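Local coordinates for tail spike protein (Acinetobacter phage vB_AbaP_AS12, PDB 6EU4), which forms the trimeric tailspike of the phage particle and probably recognises and cleaves capsular polysaccharide on the surface of Acinetobacter baumannii, at the interface of chains A and B. Residues are numbered along the deposited sequence; one frame, centred on the assembly and turned at random. Chains: chain A/B, Tail spike protein.

Contact 1: the interface of chains A and B. Residues chain A 142-144, 223, 244-245; chain B 190, 192, 219-220.
With CG of A:Glu144 anti to the carbonyl carbon (chi1 -54°) and its chain bent at chi2, the carboxylate reaches B:His192 and B:Asn190, which both put CG in the same setting relative to their own backbones. The result is a polar knot between two parallel beta-helices, the fold expected of tailspikes of this kind, in a trimeric assembly of identical chains.

One carboxylate oxygen carries the bonding. OE1 of A:Glu144 accepts from the imidazole NE2 of B:His192 at 3.0 Å, a bond fairly straight at the hydrogen. The oxygen lies nearly in the ring plane, at the edge of the imidazole, and is met on its syn side although the donor stands somewhat out of the carboxylate plane. From the opposite face, the amide ND2 of B:Asn190 also donates to OE1 of A:Glu144, at 3.1 Å. It comes from above the carboxylate, whose plane is turned 82° from that of the amide. Two donors from chain B thus grip OE1 on opposite faces and should restrict rotation of the carboxylate.

A further edge of the ring is held by its own chain. ND1 of B:His192 and the hydroxyl OG1 of B:Thr220 share a nearly straight hydrogen bond of 2.8 Å, so the threonine acts as a second-shell support that should limit the ring's rotation, with NE2 turned towards chain A.

Apolar contacts flank these bonds. CB of A:Ser223 packs against CE1 of B:His192 at 3.4 Å. Further along, the bent chain of A:Arg245 crosses B:Thr220, CG lying 3.9 Å from the methyl CG2. At another ring edge, in the imidazole plane, the backbone O of A:Thr142 sits 3.6 Å from CD2 of B:His192.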
# COMPACT_ATOMS: atom_id res chain seq x y z
N THR A 142 -13.99 -27.99 1.48
CA THR A 142 -13.96 -27.46 2.84
C THR A 142 -12.56 -27.18 3.36
O THR A 142 -12.41 -26.69 4.49
CB THR A 142 -14.66 -28.41 3.82
OG1 THR A 142 -14.02 -29.70 3.80
CG2 THR A 142 -16.14 -28.54 3.50
N GLY A 143 -11.54 -27.44 2.56
CA GLY A 143 -10.18 -27.15 2.97
C GLY A 143 -9.18 -27.99 2.20
O GLY A 143 -9.51 -29.05 1.64
N GLU A 144 -7.94 -27.49 2.20
CA GLU A 144 -6.87 -27.98 1.33
C GLU A 144 -6.20 -29.24 1.84
O GLU A 144 -5.43 -29.85 1.10
CB GLU A 144 -5.83 -26.87 1.16
CG GLU A 144 -6.40 -25.53 0.66
CD GLU A 144 -6.66 -24.51 1.79
OE1 GLU A 144 -7.41 -24.84 2.74
OE2 GLU A 144 -6.10 -23.38 1.70
N SER A 223 -7.90 -20.13 -1.30
CA SER A 223 -7.63 -21.31 -0.48
C SER A 223 -7.43 -22.54 -1.36
O SER A 223 -8.07 -23.59 -1.18
CB SER A 223 -8.74 -21.50 0.55
OG SER A 223 -8.73 -20.37 1.42
N GLU A 244 -6.47 -15.40 -3.21
CA GLU A 244 -6.39 -15.24 -1.75
C GLU A 244 -6.04 -16.59 -1.15
O GLU A 244 -6.73 -17.58 -1.41
CB GLU A 244 -7.71 -14.74 -1.17
CG GLU A 244 -7.63 -14.52 0.35
CD GLU A 244 -8.93 -14.01 0.99
OE1 GLU A 244 -9.96 -13.89 0.30
OE2 GLU A 244 -8.90 -13.69 2.20
N ARG A 245 -4.96 -16.63 -0.38
CA ARG A 245 -4.51 -17.86 0.28
C ARG A 245 -4.31 -19.00 -0.71
O ARG A 245 -4.68 -20.16 -0.46
CB ARG A 245 -5.49 -18.26 1.39
CG ARG A 245 -5.30 -17.38 2.64
CD ARG A 245 -4.35 -18.00 3.65
NE ARG A 245 -3.07 -18.32 3.05
CZ ARG A 245 -2.66 -19.54 2.72
NH1 ARG A 245 -1.48 -19.68 2.13
NH2 ARG A 245 -3.41 -20.60 2.98
N ASN B 190 -6.11 -24.63 7.87
CA ASN B 190 -6.96 -24.84 6.71
C ASN B 190 -8.43 -24.76 7.07
O ASN B 190 -9.26 -25.50 6.56
CB ASN B 190 -6.62 -26.16 6.01
CG ASN B 190 -5.19 -26.20 5.52
OD1 ASN B 190 -4.32 -26.81 6.14
ND2 ASN B 190 -4.92 -25.49 4.44
N HIS B 192 -11.95 -22.26 7.41
CA HIS B 192 -12.61 -21.25 6.58
C HIS B 192 -13.95 -20.94 7.26
O HIS B 192 -14.94 -21.63 7.04
CB HIS B 192 -12.76 -21.77 5.15
CG HIS B 192 -11.43 -22.19 4.57
ND1 HIS B 192 -10.45 -21.27 4.28
CD2 HIS B 192 -10.88 -23.41 4.39
CE1 HIS B 192 -9.36 -21.90 3.89
NE2 HIS B 192 -9.59 -23.20 3.94
N SER B 219 -5.46 -20.21 7.01
CA SER B 219 -6.90 -20.15 7.21
C SER B 219 -7.47 -18.81 6.76
O SER B 219 -6.74 -17.83 6.61
CB SER B 219 -7.25 -20.35 8.69
OG SER B 219 -6.90 -21.67 9.10
N THR B 220 -8.79 -18.79 6.59
CA THR B 220 -9.52 -17.56 6.31
C THR B 220 -10.64 -17.40 7.32
O THR B 220 -11.36 -18.35 7.64
CB THR B 220 -10.09 -17.50 4.87
OG1 THR B 220 -11.08 -18.53 4.65
CG2 THR B 220 -8.99 -17.63 3.83

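Contact 2: the interface of chains A and B. Residues chain A 475-479, 498; chain B 494-497, 526.
A:Thr477 and B:Asn496 pair in a short antiparallel beta bridge between strand 474-477 of one chain and the start of strand 496-501 of the next, extending sheet structure across two subunits of the trimeric tailspike.

Backbone hydrogen bonds run both ways between this pair. The amide N of B:Asn496 donates to O of A:Thr477 at 2.8 Å, and N of A:Thr477 donates to O of B:Asn496 at 3.1 Å. A:Ser476 and B:Ala497 form the neighbouring bridge position.

Side-chain hydrogen bonding starts with A:Ser476, whose OG is anti to its backbone N (chi1 176°) and accepts from the amide N of B:Gly495 at 2.9 Å, almost straight at the hydrogen. The carboxamide of B:Asn496 is anchored within its own chain: N of B:Ser526 donates to OD1 of B:Asn496 at 2.7 Å, coming from above the carbonyl plane. The ND2 group makes weak bonds, to O of A:Thr477 and to O of B:Ser526.

Van der Waals contacts reach this amide from chain A. A:Val498 and B:Asn496 meet tip to tip, with CG1 of the valine 3.5 Å from the amide oxygen OD1, while the side chain of A:Thr477 crosses that of B:Asn496 at about a right angle. Beside the serine bond, CD2 of B:Leu494 touches CB of A:Ser476 at 3.9 Å.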
# COMPACT_ATOMS: atom_id res chain seq x y z
N LEU A 475 17.77 26.84 4.01
CA LEU A 475 18.53 25.61 4.20
C LEU A 475 19.59 25.83 5.26
O LEU A 475 20.34 26.80 5.20
CB LEU A 475 19.17 25.18 2.88
CG LEU A 475 20.12 23.98 2.95
CD1 LEU A 475 19.37 22.71 3.37
CD2 LEU A 475 20.80 23.80 1.61
N SER A 476 19.64 24.91 6.23
CA SER A 476 20.66 24.89 7.28
C SER A 476 21.26 23.49 7.31
O SER A 476 20.52 22.51 7.44
CB SER A 476 20.06 25.23 8.64
OG SER A 476 21.02 25.12 9.68
N THR A 477 22.59 23.40 7.19
CA THR A 477 23.29 22.12 7.13
C THR A 477 24.48 22.13 8.08
O THR A 477 24.88 23.17 8.62
CB THR A 477 23.80 21.79 5.73
OG1 THR A 477 24.84 22.71 5.38
CG2 THR A 477 22.70 21.88 4.69
N SER A 478 25.08 20.96 8.26
CA SER A 478 26.29 20.81 9.05
C SER A 478 27.51 20.62 8.14
O SER A 478 27.39 20.24 6.97
CB SER A 478 26.16 19.64 10.02
OG SER A 478 25.16 19.91 10.98
N ALA A 479 28.69 20.89 8.69
CA ALA A 479 29.94 20.59 7.99
C ALA A 479 30.22 19.09 8.04
O ALA A 479 29.76 18.37 8.94
CB ALA A 479 31.10 21.35 8.63
N VAL A 498 30.84 21.90 2.64
CA VAL A 498 31.49 22.52 3.79
C VAL A 498 32.17 21.44 4.62
O VAL A 498 31.56 20.41 4.94
CB VAL A 498 30.49 23.31 4.65
CG1 VAL A 498 31.22 23.96 5.82
CG2 VAL A 498 29.74 24.35 3.79
N LEU B 494 21.29 27.80 13.83
CA LEU B 494 21.56 27.57 12.41
C LEU B 494 22.99 27.07 12.24
O LEU B 494 23.89 27.43 13.00
CB LEU B 494 21.37 28.84 11.58
CG LEU B 494 19.93 29.36 11.52
CD1 LEU B 494 19.92 30.74 10.86
CD2 LEU B 494 19.06 28.40 10.75
N GLY B 495 23.19 26.23 11.22
CA GLY B 495 24.51 25.76 10.88
C GLY B 495 25.07 26.59 9.73
O GLY B 495 25.23 27.81 9.85
N ASN B 496 25.37 25.92 8.62
CA ASN B 496 25.66 26.61 7.37
C ASN B 496 24.34 27.07 6.78
O ASN B 496 23.47 26.24 6.51
CB ASN B 496 26.39 25.67 6.41
CG ASN B 496 27.67 25.13 7.00
OD1 ASN B 496 28.65 25.86 7.15
ND2 ASN B 496 27.66 23.85 7.37
N ALA B 497 24.19 28.38 6.57
CA ALA B 497 22.91 28.96 6.17
C ALA B 497 23.12 30.33 5.55
O ALA B 497 23.97 31.10 6.01
CB ALA B 497 21.95 29.08 7.37
N SER B 526 29.34 26.87 9.61
CA SER B 526 29.35 26.27 10.94
C SER B 526 29.87 24.84 10.87
O SER B 526 29.69 24.15 9.87
CB SER B 526 27.94 26.24 11.55
OG SER B 526 27.96 25.56 12.79

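About 58 Å separates the centres of the C-alpha atoms of contact 1 and contact 2, and the two share no residues. Contact 1 draws chiefly on strands 192-194 and 219-222 of chain B and mostly loop residues of chain A; contact 2 draws on strand 474-477 of chain A, strand 496-501 of both chains and strand 520-526 of chain B. The same two subunits are therefore tied at distant levels of the elongated spike, by side chains at contact 1 and largely by strand pairing at contact 2. Each contact can recur at the other subunit boundaries, and together they may help keep neighbouring chains in register.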